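Local coordinates for toll-like receptor 6, Variable lymphocyte receptor B (Mus musculus, PDB 3A79), which probably recognises diacylated lipopeptides together with Toll-like receptor 2, here as an ectodomain completed by part of a hagfish variable lymphocyte receptor, at residues V469-L478 with D490-S498. Numbering follows the deposited sequence.
Sequences VTHLQALQEL and DGVFDRLTS
The backbone oxygen Val492 O accepts a hydrogen bond from Arg495 N (2.9 Å) and also meets Thr470, whose methyl CG2 approaches to 3.4 Å. This is a worked example of how neighbouring coils of a leucine-rich-repeat solenoid stack: apolar side chains fill the interior, while backbone and aliphatic groups meet nearer the surface. The join is engineered, since residues 469-478 probably belong to the mouse receptor and 490-498 to the hagfish part; their fit, consistent with shared repeat architecture, is not a natural pairing. In Thr470, chi1 (51°, measured to OG1) leaves CG2 anti to the carbonyl carbon, which turns the methyl toward both Val492 O and Arg495 CB; the side chains of Thr470 and Arg495 cross at about a right angle, although Thr470 is poorly ordered. Further inward, Val469 rests on Val492, CB to CG1 3.9 Å. Leu496 supplies the interior wedge with its two branches: CD2 faces Leu475 CD1 at 4.3 Å, and CD1 faces Leu478 CD2 at 4.4 Å. Both mouse leucines also pack on Leu455 of strand 454-456, one coil earlier, whereas Phe493 meets the ring of Trp522 in the helix 513-525 that follows. Around Leu496 the chain makes an inverse gamma turn, and Arg495 O accepts Thr497 N (2.7 Å) while Gln473 CB lies against the same oxygen. No conventional hydrogen bond links the two segments. Beside the concave strand, Gln476, whose backbone hydrogen-bonds to Gln500 and Tyr501 just beyond, also makes a CA-H...O contact of 3.5 Å from Gln476 CA to Ser498 O, with 158° at the hydrogen.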
loop_
_atom_site.group_PDB
_atom_site.type_symbol
_atom_site.label_atom_id
_atom_site.label_comp_id
_atom_site.label_asym_id
_atom_site.label_seq_id
_atom_site.Cartn_x
_atom_site.Cartn_y
_atom_site.Cartn_z
ATOM N N VAL B 469 27.651 -7.360 -3.847
ATOM C CA VAL B 469 27.130 -7.707 -5.170
ATOM C C VAL B 469 27.957 -8.809 -5.838
ATOM O O VAL B 469 27.613 -9.290 -6.919
ATOM C CB VAL B 469 27.075 -6.476 -6.115
ATOM C CG1 VAL B 469 25.993 -6.665 -7.177
ATOM C CG2 VAL B 469 26.839 -5.187 -5.323
ATOM N N THR B 470 29.048 -9.203 -5.188
ATOM C CA THR B 470 29.921 -10.248 -5.716
ATOM C C THR B 470 29.952 -11.495 -4.819
ATOM O O THR B 470 30.632 -12.474 -5.130
ATOM C CB THR B 470 31.357 -9.727 -5.946
ATOM O OG1 THR B 470 31.828 -9.071 -4.762
ATOM C CG2 THR B 470 31.389 -8.743 -7.110
ATOM N N HIS B 471 29.219 -11.450 -3.707
ATOM C CA HIS B 471 29.076 -12.606 -2.823
ATOM C C HIS B 471 27.844 -13.402 -3.250
ATOM O O HIS B 471 27.338 -14.249 -2.511
ATOM C CB HIS B 471 28.957 -12.166 -1.355
ATOM C CG HIS B 471 30.146 -11.400 -0.851
ATOM N ND1 HIS B 471 30.172 -10.021 -0.783
ATOM C CD2 HIS B 471 31.346 -11.819 -0.387
ATOM C CE1 HIS B 471 31.338 -9.627 -0.305
ATOM N NE2 HIS B 471 32.070 -10.697 -0.056
ATOM N N LEU B 472 27.377 -13.113 -4.461
ATOM C CA LEU B 472 26.169 -13.708 -5.015
ATOM C C LEU B 472 26.357 -13.869 -6.525
ATOM O O LEU B 472 25.793 -13.117 -7.328
ATOM C CB LEU B 472 24.975 -12.818 -4.680
ATOM C CG LEU B 472 24.860 -12.601 -3.162
ATOM C CD1 LEU B 472 24.121 -11.318 -2.795
ATOM C CD2 LEU B 472 24.243 -13.826 -2.467
ATOM N N GLN B 473 27.153 -14.879 -6.882
ATOM C CA GLN B 473 27.758 -15.013 -8.210
ATOM C C GLN B 473 27.142 -16.128 -9.049
ATOM O O GLN B 473 27.712 -17.212 -9.166
ATOM C CB GLN B 473 29.259 -15.310 -8.066
ATOM C CG GLN B 473 29.923 -14.707 -6.826
ATOM C CD GLN B 473 31.138 -15.505 -6.352
ATOM O OE1 GLN B 473 31.532 -16.490 -6.978
ATOM N NE2 GLN B 473 31.729 -15.083 -5.236
ATOM N N ALA B 474 25.994 -15.866 -9.653
ATOM C CA ALA B 474 25.344 -16.903 -10.439
ATOM C C ALA B 474 24.234 -16.338 -11.300
ATOM O O ALA B 474 23.595 -17.090 -12.055
ATOM C CB ALA B 474 24.801 -17.994 -9.532
ATOM N N LEU B 475 24.006 -15.023 -11.184
ATOM C CA LEU B 475 22.993 -14.353 -11.990
ATOM C C LEU B 475 23.277 -14.496 -13.484
ATOM O O LEU B 475 24.407 -14.746 -13.891
ATOM C CB LEU B 475 22.911 -12.871 -11.647
ATOM C CG LEU B 475 22.504 -12.389 -10.261
ATOM C CD1 LEU B 475 23.727 -11.992 -9.403
ATOM C CD2 LEU B 475 21.568 -11.208 -10.459
ATOM N N GLN B 476 22.243 -14.323 -14.296
ATOM C CA GLN B 476 22.376 -14.378 -15.745
ATOM C C GLN B 476 21.633 -13.190 -16.309
ATOM O O GLN B 476 22.033 -12.611 -17.314
ATOM C CB GLN B 476 21.757 -15.656 -16.312
ATOM C CG GLN B 476 22.337 -16.945 -15.769
ATOM C CD GLN B 476 21.906 -18.146 -16.585
ATOM O OE1 GLN B 476 22.664 -19.107 -16.734
ATOM N NE2 GLN B 476 20.689 -18.090 -17.134
ATOM N N GLU B 477 20.530 -12.847 -15.660
ATOM C CA GLU B 477 19.768 -11.673 -16.025
ATOM C C GLU B 477 19.804 -10.728 -14.843
ATOM O O GLU B 477 19.904 -11.159 -13.688
ATOM C CB GLU B 477 18.325 -12.028 -16.387
ATOM C CG GLU B 477 18.179 -12.917 -17.620
ATOM C CD GLU B 477 16.751 -12.957 -18.147
ATOM O OE1 GLU B 477 15.997 -11.984 -17.906
ATOM O OE2 GLU B 477 16.387 -13.957 -18.808
ATOM N N LEU B 478 19.758 -9.436 -15.152
ATOM C CA LEU B 478 19.801 -8.385 -14.148
ATOM C C LEU B 478 19.121 -7.140 -14.676
ATOM O O LEU B 478 19.303 -6.765 -15.827
ATOM C CB LEU B 478 21.236 -8.043 -13.770
ATOM C CG LEU B 478 21.250 -7.044 -12.620
ATOM C CD1 LEU B 478 20.204 -7.454 -11.581
ATOM C CD2 LEU B 478 22.632 -6.941 -12.000
ATOM N N ASP B 490 33.726 0.268 -8.158
ATOM C CA ASP B 490 34.633 -0.348 -9.124
ATOM C C ASP B 490 34.937 -1.799 -8.759
ATOM O O ASP B 490 35.474 -2.068 -7.683
ATOM C CB ASP B 490 35.949 0.446 -9.210
ATOM C CG ASP B 490 35.749 1.888 -9.672
ATOM O OD1 ASP B 490 35.007 2.119 -10.651
ATOM O OD2 ASP B 490 36.351 2.796 -9.060
ATOM N N GLY B 491 34.588 -2.727 -9.650
ATOM C CA GLY B 491 34.920 -4.132 -9.469
ATOM C C GLY B 491 33.778 -5.073 -9.107
ATOM O O GLY B 491 33.997 -6.087 -8.435
ATOM N N VAL B 492 32.563 -4.752 -9.553
ATOM C CA VAL B 492 31.402 -5.608 -9.296
ATOM C C VAL B 492 31.132 -6.576 -10.440
ATOM O O VAL B 492 31.422 -7.769 -10.330
ATOM C CB VAL B 492 30.127 -4.790 -9.035
ATOM C CG1 VAL B 492 30.021 -4.434 -7.556
ATOM C CG2 VAL B 492 30.098 -3.548 -9.923
ATOM N N PHE B 493 30.578 -6.053 -11.531
ATOM C CA PHE B 493 30.282 -6.837 -12.729
ATOM C C PHE B 493 31.433 -7.733 -13.201
ATOM O O PHE B 493 31.304 -8.443 -14.206
ATOM C CB PHE B 493 29.893 -5.912 -13.877
ATOM C CG PHE B 493 28.832 -4.925 -13.528
ATOM C CD1 PHE B 493 29.162 -3.620 -13.226
ATOM C CD2 PHE B 493 27.500 -5.298 -13.516
ATOM C CE1 PHE B 493 28.183 -2.699 -12.910
ATOM C CE2 PHE B 493 26.512 -4.384 -13.197
ATOM C CZ PHE B 493 26.854 -3.080 -12.896
ATOM N N ASP B 494 32.559 -7.675 -12.496
ATOM C CA ASP B 494 33.698 -8.538 -12.787
ATOM C C ASP B 494 33.402 -9.955 -12.319
ATOM O O ASP B 494 33.556 -10.915 -13.078
ATOM C CB ASP B 494 34.974 -8.038 -12.091
ATOM C CG ASP B 494 35.262 -6.572 -12.357
ATOM O OD1 ASP B 494 34.747 -6.024 -13.356
ATOM O OD2 ASP B 494 36.012 -5.971 -11.556
ATOM N N ARG B 495 32.979 -10.077 -11.060
ATOM C CA ARG B 495 32.744 -11.387 -10.455
ATOM C C ARG B 495 31.390 -11.985 -10.871
ATOM O O ARG B 495 31.124 -13.170 -10.641
ATOM C CB ARG B 495 32.872 -11.316 -8.926
ATOM C CG ARG B 495 33.566 -12.531 -8.292
ATOM C CD ARG B 495 35.078 -12.478 -8.505
ATOM N NE ARG B 495 35.753 -13.744 -8.215
ATOM C CZ ARG B 495 37.066 -13.937 -8.347
ATOM N NH1 ARG B 495 37.848 -12.941 -8.758
ATOM N NH2 ARG B 495 37.603 -15.122 -8.065
ATOM N N LEU B 496 30.543 -11.167 -11.492
ATOM C CA LEU B 496 29.272 -11.648 -12.024
ATOM C C LEU B 496 29.493 -12.481 -13.285
ATOM O O LEU B 496 28.805 -12.284 -14.286
ATOM C CB LEU B 496 28.331 -10.475 -12.335
ATOM C CG LEU B 496 27.817 -9.574 -11.201
ATOM C CD1 LEU B 496 26.508 -8.923 -11.621
ATOM C CD2 LEU B 496 27.626 -10.317 -9.877
ATOM N N THR B 497 30.441 -13.416 -13.217
ATOM C CA THR B 497 30.901 -14.203 -14.371
ATOM C C THR B 497 29.803 -14.850 -15.225
ATOM O O THR B 497 30.022 -15.171 -16.400
ATOM C CB THR B 497 31.880 -15.318 -13.927
ATOM O OG1 THR B 497 31.278 -16.106 -12.888
ATOM C CG2 THR B 497 33.192 -14.720 -13.420
ATOM N N SER B 498 28.630 -15.041 -14.629
ATOM C CA SER B 498 27.533 -15.757 -15.277
ATOM C C SER B 498 26.528 -14.781 -15.897
ATOM O O SER B 498 25.626 -15.180 -16.632
ATOM C CB SER B 498 26.852 -16.690 -14.269
ATOM O OG SER B 498 26.389 -17.874 -14.896
#